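Local coordinates for protein tricorn protease (Thermoplasma acidophilum, PDB 1K32) that probably degrades oligopeptides released by the proteasome, acting as a serine protease whose propeller domains are thought to gate the passage of substrate and product, at residues A[53-58]-A[69-74]; A[214-219]-A[231-236]; A[432-437]-A[456-461]; A[661-666]-A[973-978]. All coordinates share one frame; numbering follows the deposited sequence.

Contact 1: A[53-58]-A[69-74]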
# COMPACT_ATOMS: atom_id res chain seq x y z
N GLY A 53 53.62 -18.00 -3.85
CA GLY A 53 53.15 -16.91 -4.67
C GLY A 53 54.23 -16.85 -5.73
O GLY A 53 54.96 -17.83 -5.89
N VAL A 54 54.38 -15.73 -6.41
CA VAL A 54 55.40 -15.64 -7.46
C VAL A 54 56.74 -15.09 -7.00
O VAL A 54 56.86 -13.91 -6.68
CB VAL A 54 54.93 -14.76 -8.64
CG1 VAL A 54 56.03 -14.67 -9.68
CG2 VAL A 54 53.65 -15.34 -9.24
N ILE A 55 57.76 -15.95 -6.99
CA ILE A 55 59.10 -15.54 -6.60
C ILE A 55 59.88 -14.97 -7.80
O ILE A 55 59.90 -15.57 -8.88
CB ILE A 55 59.88 -16.73 -6.02
CG1 ILE A 55 59.11 -17.29 -4.81
CG2 ILE A 55 61.30 -16.30 -5.66
CD1 ILE A 55 59.65 -18.62 -4.30
N ASN A 56 60.50 -13.81 -7.62
CA ASN A 56 61.27 -13.19 -8.70
C ASN A 56 62.73 -12.96 -8.31
O ASN A 56 63.55 -12.61 -9.16
CB ASN A 56 60.64 -11.85 -9.12
CG ASN A 56 60.97 -10.73 -8.16
OD1 ASN A 56 61.75 -9.82 -8.48
ND2 ASN A 56 60.39 -10.80 -6.97
N ASN A 57 63.05 -13.14 -7.03
CA ASN A 57 64.41 -12.94 -6.54
C ASN A 57 64.68 -13.81 -5.32
O ASN A 57 63.79 -14.05 -4.52
CB ASN A 57 64.64 -11.47 -6.18
CG ASN A 57 66.12 -11.13 -6.03
OD1 ASN A 57 66.96 -11.70 -6.71
ND2 ASN A 57 66.45 -10.18 -5.14
N ALA A 58 65.91 -14.31 -5.21
CA ALA A 58 66.32 -15.17 -4.10
C ALA A 58 67.81 -14.96 -3.93
O ALA A 58 68.56 -15.09 -4.89
CB ALA A 58 66.02 -16.63 -4.40
N ILE A 69 64.14 -14.41 0.29
CA ILE A 69 63.27 -14.51 -0.87
C ILE A 69 62.21 -13.42 -1.03
O ILE A 69 61.55 -13.03 -0.06
CB ILE A 69 62.53 -15.87 -0.84
CG1 ILE A 69 63.54 -17.02 -0.74
CG2 ILE A 69 61.66 -16.02 -2.08
CD1 ILE A 69 62.91 -18.38 -0.49
N ARG A 70 62.05 -12.93 -2.27
CA ARG A 70 61.03 -11.93 -2.57
C ARG A 70 59.88 -12.63 -3.30
O ARG A 70 60.08 -13.27 -4.34
CB ARG A 70 61.57 -10.79 -3.44
CG ARG A 70 60.50 -9.71 -3.73
CD ARG A 70 61.01 -8.53 -4.54
NE ARG A 70 60.01 -7.45 -4.71
CZ ARG A 70 59.01 -7.47 -5.60
NH1 ARG A 70 58.18 -6.45 -5.70
NH2 ARG A 70 58.84 -8.50 -6.40
N VAL A 71 58.68 -12.54 -2.76
CA VAL A 71 57.56 -13.19 -3.42
C VAL A 71 56.45 -12.19 -3.64
O VAL A 71 56.24 -11.30 -2.82
CB VAL A 71 57.02 -14.38 -2.57
CG1 VAL A 71 56.67 -13.92 -1.19
CG2 VAL A 71 55.79 -15.00 -3.24
N MET A 72 55.75 -12.30 -4.77
CA MET A 72 54.64 -11.39 -5.04
C MET A 72 53.29 -12.11 -4.95
O MET A 72 53.19 -13.29 -5.22
CB MET A 72 54.80 -10.75 -6.42
CG MET A 72 55.99 -9.81 -6.55
SD MET A 72 56.31 -9.43 -8.31
CE MET A 72 57.07 -10.99 -8.75
N ARG A 73 52.26 -11.38 -4.52
CA ARG A 73 50.91 -11.94 -4.40
C ARG A 73 49.90 -10.92 -4.91
O ARG A 73 50.26 -9.77 -5.13
CB ARG A 73 50.59 -12.32 -2.95
CG ARG A 73 51.17 -13.67 -2.58
CD ARG A 73 50.80 -14.08 -1.17
NE ARG A 73 51.55 -15.27 -0.78
CZ ARG A 73 51.45 -15.86 0.41
NH1 ARG A 73 52.18 -16.94 0.67
NH2 ARG A 73 50.64 -15.38 1.33
N GLY A 74 48.65 -11.34 -5.07
CA GLY A 74 47.62 -10.45 -5.62
C GLY A 74 47.54 -10.86 -7.09
O GLY A 74 48.58 -11.09 -7.70

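Contact 2: A[214-219]-A[231-236]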
# COMPACT_ATOMS: atom_id res chain seq x y z
N HIS A 214 88.50 -6.79 -6.66
CA HIS A 214 88.36 -5.36 -6.45
C HIS A 214 87.82 -4.69 -7.71
O HIS A 214 88.28 -3.62 -8.12
CB HIS A 214 89.69 -4.74 -6.03
CG HIS A 214 90.06 -5.06 -4.61
ND1 HIS A 214 90.38 -6.33 -4.20
CD2 HIS A 214 90.09 -4.28 -3.51
CE1 HIS A 214 90.59 -6.33 -2.89
NE2 HIS A 214 90.42 -5.10 -2.45
N ARG A 215 86.85 -5.36 -8.32
CA ARG A 215 86.20 -4.86 -9.52
C ARG A 215 84.69 -4.96 -9.37
O ARG A 215 84.18 -5.93 -8.81
CB ARG A 215 86.63 -5.64 -10.76
CG ARG A 215 88.08 -5.42 -11.15
CD ARG A 215 88.23 -5.41 -12.66
NE ARG A 215 89.05 -4.27 -13.06
CZ ARG A 215 88.76 -3.45 -14.06
NH1 ARG A 215 89.57 -2.44 -14.32
NH2 ARG A 215 87.66 -3.62 -14.78
N ILE A 216 83.99 -3.96 -9.87
CA ILE A 216 82.54 -3.97 -9.81
C ILE A 216 82.07 -4.44 -11.17
O ILE A 216 82.38 -3.83 -12.19
CB ILE A 216 81.96 -2.55 -9.57
CG1 ILE A 216 82.57 -1.93 -8.31
CG2 ILE A 216 80.44 -2.62 -9.43
CD1 ILE A 216 82.21 -0.47 -8.11
N TYR A 217 81.34 -5.55 -11.20
CA TYR A 217 80.80 -6.04 -12.45
C TYR A 217 79.33 -5.66 -12.54
O TYR A 217 78.62 -5.61 -11.52
CB TYR A 217 80.97 -7.56 -12.56
CG TYR A 217 82.41 -7.98 -12.72
CD1 TYR A 217 83.30 -7.94 -11.64
CD2 TYR A 217 82.90 -8.39 -13.96
CE1 TYR A 217 84.63 -8.30 -11.79
CE2 TYR A 217 84.22 -8.74 -14.13
CZ TYR A 217 85.08 -8.70 -13.05
OH TYR A 217 86.40 -9.06 -13.23
N PHE A 218 78.87 -5.37 -13.75
CA PHE A 218 77.49 -4.95 -13.96
C PHE A 218 77.08 -5.11 -15.41
O PHE A 218 77.88 -5.49 -16.27
CB PHE A 218 77.32 -3.48 -13.53
CG PHE A 218 78.27 -2.54 -14.21
CD1 PHE A 218 78.00 -2.06 -15.49
CD2 PHE A 218 79.45 -2.14 -13.58
CE1 PHE A 218 78.90 -1.19 -16.13
CE2 PHE A 218 80.35 -1.28 -14.21
CZ PHE A 218 80.07 -0.80 -15.50
N ILE A 219 75.82 -4.78 -15.68
CA ILE A 219 75.30 -4.90 -17.02
C ILE A 219 74.84 -3.57 -17.61
O ILE A 219 74.24 -2.74 -16.92
CB ILE A 219 74.10 -5.88 -17.05
CG1 ILE A 219 74.58 -7.29 -16.66
CG2 ILE A 219 73.44 -5.87 -18.43
CD1 ILE A 219 73.45 -8.28 -16.44
N THR A 231 84.55 -2.24 -13.78
CA THR A 231 85.44 -1.11 -13.55
C THR A 231 86.15 -1.39 -12.23
O THR A 231 85.79 -2.33 -11.52
CB THR A 231 84.68 0.23 -13.39
OG1 THR A 231 83.83 0.17 -12.23
CG2 THR A 231 83.83 0.52 -14.64
N ASP A 232 87.15 -0.59 -11.89
CA ASP A 232 87.81 -0.77 -10.60
C ASP A 232 86.91 -0.03 -9.61
O ASP A 232 85.95 0.62 -10.03
CB ASP A 232 89.23 -0.19 -10.59
CG ASP A 232 89.28 1.25 -11.08
OD1 ASP A 232 88.43 2.08 -10.70
OD2 ASP A 232 90.21 1.56 -11.86
N LEU A 233 87.21 -0.11 -8.32
CA LEU A 233 86.38 0.56 -7.31
C LEU A 233 86.36 2.08 -7.42
O LEU A 233 85.71 2.76 -6.62
CB LEU A 233 86.83 0.13 -5.91
CG LEU A 233 86.60 -1.35 -5.62
CD1 LEU A 233 86.99 -1.65 -4.17
CD2 LEU A 233 85.15 -1.70 -5.86
N ASP A 234 87.04 2.60 -8.43
CA ASP A 234 87.10 4.03 -8.68
C ASP A 234 86.26 4.36 -9.91
O ASP A 234 86.19 5.51 -10.35
CB ASP A 234 88.55 4.43 -8.92
CG ASP A 234 88.87 5.82 -8.45
OD1 ASP A 234 88.38 6.79 -9.07
OD2 ASP A 234 89.61 5.93 -7.45
N GLY A 235 85.64 3.35 -10.49
CA GLY A 235 84.83 3.56 -11.67
C GLY A 235 85.65 3.71 -12.93
O GLY A 235 85.11 4.00 -14.00
N LYS A 236 86.96 3.49 -12.82
CA LYS A 236 87.86 3.62 -13.97
C LYS A 236 88.20 2.27 -14.60
O LYS A 236 87.78 1.21 -14.12
CB LYS A 236 89.17 4.29 -13.53
CG LYS A 236 89.00 5.59 -12.77
CD LYS A 236 88.36 6.66 -13.64
CE LYS A 236 88.17 7.94 -12.85
NZ LYS A 236 87.35 8.92 -13.63

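Contact 3: A[432-437]-A[456-461]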
# COMPACT_ATOMS: atom_id res chain seq x y z
N SER A 432 16.11 -0.55 -41.59
CA SER A 432 17.42 -0.80 -42.20
C SER A 432 17.83 0.16 -43.31
O SER A 432 18.74 -0.13 -44.09
CB SER A 432 17.48 -2.23 -42.72
OG SER A 432 17.18 -3.17 -41.69
N ARG A 433 17.18 1.32 -43.39
CA ARG A 433 17.50 2.27 -44.44
C ARG A 433 18.59 3.32 -44.13
O ARG A 433 19.34 3.71 -45.03
CB ARG A 433 16.23 2.99 -44.89
CG ARG A 433 16.49 4.08 -45.91
CD ARG A 433 15.26 4.41 -46.71
NE ARG A 433 15.50 5.55 -47.58
CZ ARG A 433 14.59 6.08 -48.39
NH1 ARG A 433 14.90 7.13 -49.15
NH2 ARG A 433 13.38 5.54 -48.46
N PHE A 434 18.68 3.76 -42.88
CA PHE A 434 19.67 4.77 -42.52
C PHE A 434 20.64 4.33 -41.43
O PHE A 434 20.32 3.49 -40.57
CB PHE A 434 18.97 6.06 -42.03
CG PHE A 434 17.79 6.47 -42.85
CD1 PHE A 434 16.50 6.13 -42.46
CD2 PHE A 434 17.96 7.23 -44.01
CE1 PHE A 434 15.40 6.53 -43.22
CE2 PHE A 434 16.86 7.63 -44.77
CZ PHE A 434 15.59 7.29 -44.37
N ILE A 435 21.83 4.91 -41.47
CA ILE A 435 22.86 4.64 -40.49
C ILE A 435 23.31 6.02 -40.02
O ILE A 435 23.81 6.82 -40.81
CB ILE A 435 24.05 3.86 -41.11
CG1 ILE A 435 23.54 2.54 -41.73
CG2 ILE A 435 25.11 3.57 -40.05
CD1 ILE A 435 24.60 1.70 -42.41
N ALA A 436 23.08 6.32 -38.75
CA ALA A 436 23.49 7.61 -38.19
C ALA A 436 24.70 7.35 -37.32
O ALA A 436 24.73 6.37 -36.57
CB ALA A 436 22.35 8.21 -37.36
N TYR A 437 25.69 8.23 -37.40
CA TYR A 437 26.91 8.05 -36.63
C TYR A 437 27.62 9.37 -36.31
O TYR A 437 27.52 10.34 -37.06
CB TYR A 437 27.86 7.13 -37.40
CG TYR A 437 28.13 7.60 -38.82
CD1 TYR A 437 29.24 8.38 -39.12
CD2 TYR A 437 27.26 7.27 -39.85
CE1 TYR A 437 29.49 8.83 -40.43
CE2 TYR A 437 27.49 7.71 -41.17
CZ TYR A 437 28.60 8.49 -41.45
OH TYR A 437 28.79 8.97 -42.73
N VAL A 456 24.40 11.07 -41.41
CA VAL A 456 23.44 10.02 -41.68
C VAL A 456 23.64 9.47 -43.08
O VAL A 456 23.67 10.23 -44.06
CB VAL A 456 22.00 10.54 -41.55
CG1 VAL A 456 21.03 9.40 -41.86
CG2 VAL A 456 21.78 11.10 -40.16
N TYR A 457 23.79 8.16 -43.17
CA TYR A 457 23.99 7.47 -44.43
C TYR A 457 22.69 6.83 -44.92
O TYR A 457 22.06 6.06 -44.19
CB TYR A 457 25.05 6.38 -44.27
CG TYR A 457 25.38 5.63 -45.53
CD1 TYR A 457 26.00 6.28 -46.60
CD2 TYR A 457 25.08 4.28 -45.67
CE1 TYR A 457 26.31 5.60 -47.77
CE2 TYR A 457 25.39 3.58 -46.84
CZ TYR A 457 26.01 4.25 -47.88
OH TYR A 457 26.31 3.59 -49.05
N ASP A 458 22.29 7.15 -46.14
CA ASP A 458 21.07 6.59 -46.72
C ASP A 458 21.47 5.42 -47.62
O ASP A 458 22.09 5.62 -48.67
CB ASP A 458 20.33 7.64 -47.55
CG ASP A 458 18.94 7.17 -48.01
OD1 ASP A 458 18.69 5.94 -48.07
OD2 ASP A 458 18.09 8.03 -48.34
N MET A 459 21.11 4.21 -47.20
CA MET A 459 21.40 2.99 -47.96
C MET A 459 20.82 3.09 -49.37
O MET A 459 21.37 2.51 -50.31
CB MET A 459 20.82 1.77 -47.25
CG MET A 459 21.52 1.39 -45.95
SD MET A 459 23.13 0.64 -46.19
CE MET A 459 22.68 -1.06 -46.35
N GLU A 460 19.71 3.80 -49.52
CA GLU A 460 19.08 3.98 -50.83
C GLU A 460 19.66 5.24 -51.45
O GLU A 460 19.24 6.35 -51.14
CB GLU A 460 17.56 4.12 -50.70
CG GLU A 460 16.88 2.87 -50.19
CD GLU A 460 15.37 2.97 -50.20
OE1 GLU A 460 14.71 2.00 -49.76
OE2 GLU A 460 14.83 4.00 -50.64
N GLY A 461 20.64 5.06 -52.33
CA GLY A 461 21.27 6.21 -52.96
C GLY A 461 22.71 6.28 -52.51
O GLY A 461 23.56 6.87 -53.18

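Contact 4: A[661-666]-A[973-978]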
# COMPACT_ATOMS: atom_id res chain seq x y z
N LEU A 661 50.51 -18.46 -26.84
CA LEU A 661 50.91 -18.17 -28.20
C LEU A 661 50.04 -17.04 -28.73
O LEU A 661 50.54 -16.10 -29.32
CB LEU A 661 50.74 -19.41 -29.10
CG LEU A 661 51.83 -19.65 -30.14
CD1 LEU A 661 51.31 -20.66 -31.16
CD2 LEU A 661 52.24 -18.34 -30.84
N GLN A 662 48.73 -17.13 -28.50
CA GLN A 662 47.81 -16.08 -28.96
C GLN A 662 48.11 -14.73 -28.32
O GLN A 662 48.00 -13.69 -28.99
CB GLN A 662 46.36 -16.48 -28.68
CG GLN A 662 45.28 -15.56 -29.29
CD GLN A 662 45.04 -14.28 -28.48
OE1 GLN A 662 45.30 -14.24 -27.26
NE2 GLN A 662 44.52 -13.24 -29.14
N MET A 663 48.52 -14.75 -27.05
CA MET A 663 48.82 -13.51 -26.31
C MET A 663 50.14 -12.87 -26.74
O MET A 663 50.23 -11.65 -26.85
CB MET A 663 48.83 -13.79 -24.80
CG MET A 663 47.46 -14.10 -24.25
SD MET A 663 47.47 -14.92 -22.62
CE MET A 663 47.64 -13.49 -21.52
N TYR A 664 51.17 -13.68 -26.96
CA TYR A 664 52.45 -13.13 -27.41
C TYR A 664 52.21 -12.49 -28.78
O TYR A 664 52.62 -11.36 -29.03
CB TYR A 664 53.50 -14.23 -27.54
CG TYR A 664 54.74 -13.75 -28.25
CD1 TYR A 664 55.66 -12.92 -27.59
CD2 TYR A 664 54.95 -14.04 -29.61
CE1 TYR A 664 56.75 -12.37 -28.28
CE2 TYR A 664 56.03 -13.49 -30.31
CZ TYR A 664 56.93 -12.66 -29.63
OH TYR A 664 57.99 -12.08 -30.30
N ASP A 665 51.56 -13.23 -29.67
CA ASP A 665 51.25 -12.71 -31.00
C ASP A 665 50.50 -11.37 -30.92
O ASP A 665 50.88 -10.41 -31.58
CB ASP A 665 50.43 -13.73 -31.80
CG ASP A 665 51.30 -14.80 -32.45
OD1 ASP A 665 50.71 -15.75 -33.00
OD2 ASP A 665 52.55 -14.69 -32.43
N GLU A 666 49.47 -11.29 -30.09
CA GLU A 666 48.71 -10.04 -29.96
C GLU A 666 49.56 -8.92 -29.35
O GLU A 666 49.47 -7.76 -29.78
CB GLU A 666 47.44 -10.24 -29.12
CG GLU A 666 46.53 -9.02 -29.13
CD GLU A 666 45.06 -9.33 -28.87
OE1 GLU A 666 44.20 -8.57 -29.38
OE2 GLU A 666 44.76 -10.31 -28.15
N ARG A 973 42.85 -5.05 -24.28
CA ARG A 973 43.39 -5.90 -23.23
C ARG A 973 43.59 -7.28 -23.83
O ARG A 973 42.95 -7.62 -24.81
CB ARG A 973 42.41 -6.02 -22.07
CG ARG A 973 42.06 -4.73 -21.38
CD ARG A 973 41.17 -5.02 -20.18
NE ARG A 973 41.24 -3.96 -19.18
CZ ARG A 973 41.16 -4.16 -17.86
NH1 ARG A 973 41.24 -3.14 -17.02
NH2 ARG A 973 41.02 -5.39 -17.39
N LEU A 974 44.48 -8.08 -23.25
CA LEU A 974 44.69 -9.43 -23.74
C LEU A 974 43.50 -10.23 -23.18
O LEU A 974 42.72 -9.70 -22.37
CB LEU A 974 46.02 -9.99 -23.23
CG LEU A 974 47.28 -9.17 -23.56
CD1 LEU A 974 48.51 -9.88 -23.00
CD2 LEU A 974 47.41 -9.00 -25.08
N ILE A 975 43.34 -11.47 -23.62
CA ILE A 975 42.23 -12.30 -23.17
C ILE A 975 42.16 -12.53 -21.65
O ILE A 975 41.11 -12.89 -21.12
CB ILE A 975 42.24 -13.68 -23.85
CG1 ILE A 975 43.58 -14.37 -23.56
CG2 ILE A 975 41.99 -13.52 -25.37
CD1 ILE A 975 43.69 -15.74 -24.16
N ASP A 976 43.28 -12.35 -20.95
CA ASP A 976 43.28 -12.56 -19.50
C ASP A 976 43.15 -11.24 -18.72
O ASP A 976 43.40 -11.19 -17.51
CB ASP A 976 44.57 -13.28 -19.09
CG ASP A 976 45.78 -12.37 -19.09
OD1 ASP A 976 45.82 -11.43 -19.92
OD2 ASP A 976 46.70 -12.59 -18.27
N GLY A 977 42.76 -10.16 -19.40
CA GLY A 977 42.60 -8.88 -18.74
C GLY A 977 43.83 -7.98 -18.76
O GLY A 977 43.75 -6.81 -18.38
N THR A 978 44.97 -8.50 -19.20
CA THR A 978 46.22 -7.73 -19.24
C THR A 978 46.14 -6.45 -20.09
O THR A 978 45.71 -6.48 -21.24
CB THR A 978 47.41 -8.57 -19.78
OG1 THR A 978 47.59 -9.74 -18.98
CG2 THR A 978 48.71 -7.74 -19.78
O HOH W 1 45.08 -12.01 -25.70

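Contact 1: A[53-58]-A[69-74]
V54 and M72 form a hydrogen-bonded pair between antiparallel strands 54-58 and 69-73, whose axes run at 140° to each other, with V54 N to M72 O at 3.0 Å and M72 N to V54 O at 2.7 Å. Next along, I55 and V71 make a non-hydrogen-bonded pair, and beyond them R70 N gives a nearly straight bond to N57 O (3.1 Å). At G53, a CB would collide with M72 O. On the face that carries I55, V71, A58 and I69, the branch methyls I55 CG2 and I69 CG2 touch at 3.6 Å. On the opposite face, which carries V54 and M72, M72 bends at its last torsion (chi3 -76°), which swings CE to within 3.9 Å of V54 CG1 and 3.7 Å of N56 CB. R70 stretches straight from CG to NE past N56; the edge of its guanidinium gives a weak bond from NH2 to M72 SD (3.3 Å), while NE binds T109 O and NH1 binds F108 O and S102 OG. With a leucine in place of R70, those two carbonyls and the S102 hydroxyl would probably lose their shared donor group, and M72 would be freer to turn. L35 of strand 34-39 packs on I55, A58 and I69, Y703 of helix 702-714 lies against V54, N56 and M72, and strand 79-86 continues this propeller blade beyond the hairpin of strands 54-60 and 66-73.

Contact 2: A[214-219]-A[231-236]
D232 O, brushed by I216 CD1, is gripped from opposite faces of its carbonyl plane: T231 OG1 donates to it at 3.1 Å and G235 N at 2.8 Å. The second bond closes a type I turn from D232 to G235, and D232 N answers K236 O at 2.9 Å. The D232 carboxylate also folds over this loop, where OD1 accepts from K236 N (2.9 Å), from above the carboxylate plane. Before the turn, the strands are joined by I216 N to T231 O (2.9 Å) and by T231 N to I216 O. R215 is bent at chi2 and chi3, which lays one face of its guanidinium over the peptide joining T231 and D232, with T231 C 3.7 Å above the plane; NH1 is held by a salt bridge to D237 and NH2 by S230 OG. L233 packs on the first strand: its CD2 meets I216 CG1 at 3.6 Å, the two side chains crossing at about a right angle, while its CG sits against H214 O. F218, with CG set between its backbone N and carbonyl carbon (chi1 55°), presents the ring edge to T231, F218 CE2 lying 3.9 Å from T231 CG2. Strands 215-220 and 227-232 are the two middle strands of a four-stranded antiparallel sheet flanked by 207-212 and 239-240, a blade characteristic of the beta-propeller fold.

Contact 3: A[432-437]-A[456-461]
The central hairpin of a four-stranded propeller blade, in the seven-bladed domain, brings F434, I435 and A436 opposite D458, Y457 and V456. The two strands are antiparallel at 164°. I435 and Y457 form the hydrogen-bonded pair, with Y457 N to I435 O short and straight (2.7 Å, 174°) and I435 N to Y457 O at 3.0 Å; M459 N meets R433 O almost head-on to the carbonyl. V456 wedges between F434 and A436, its CG1 being 3.9 Å from F434 CB. On the other face I435 and Y457 lie side by side, and Y437 turns a ring edge to Y457 CB while its OH binds E416. F479 and P477 of strand 474-479 cover the face of F434 and A436. At the open end of the hairpin R433 leaves the backbone with CG anti to its N (chi1 176°) and runs out extended; R433 CG sits 3.6 Å above the plane of the F434 ring, over its centre. Its guanidinium serves two acids. E460 stacks on one face, a salt bridge of charges only, with E460 OE2 3.0 Å from R433 NH2. D458 comes at the edge in a second salt bridge: D458 OD1 accepts from R433 NE at 3.3 Å and, from the opposite face of the carboxylate, from E460 N at 2.8 Å, closing an Asx turn.

Contact 4: A[661-666]-A[973-978]
M663 of helix 656-674, in the C1 domain, plugs onto the type I turn L974-G977 of the S41 peptidase region, joining parts of the chain more than 300 residues apart. Packing is tight here: M663 bends at chi3 (83°) and pushes CE against the D976 carboxylate, 3.2 Å from D976 OD1, and 4.0 Å from L974 CD1. Further back, its CG lies 4.0 Å from I975 CG1. The D976 carboxylate is itself pinned, OD1 accepting from T978 OG1 (2.6 Å) and T978 N in an Asx turn and OD2 pairing with R702. With an alanine at D976, R702 would probably be left without its carboxylate mate, T978 would lose its acceptor, and a gap would open beside M663 CE. The other side is less closely packed and water-mediated, with E666 CG 4.1 Å from L974 CD2. There Q662 and E666, one helical turn apart, are tied by Q662 NE2 to E666 OE2 (3.1 Å); the same oxygen also forms a salt bridge with R337. The polar link between helix and turn runs through a water: it donates to Q662 OE1 and to E666 OE2 (3.0 Å), and accepts from I975 N at 2.8 Å.

In the fold
Contacts 1, 2 and 3 follow one another along the chain as antiparallel hairpins, each in a separate propeller blade; contact 4 comes last. Contacts 1 and 2 belong to the second and fifth sheets of the first, six-bladed propeller, their centres about 30 Å apart. Contact 3 lies in the seven-bladed propeller, on the opposite side of the chain's centre, about 57 Å from contact 1 and 71 Å from contact 2, centre to centre. Contact 4 sits between, its centre about 23 Å from contact 1 and 36 Å from contact 3. Helix 702-714 touches both contacts 1 and 4, through Y703 and R702, so the first propeller and the peptidase region meet around one C1 helix.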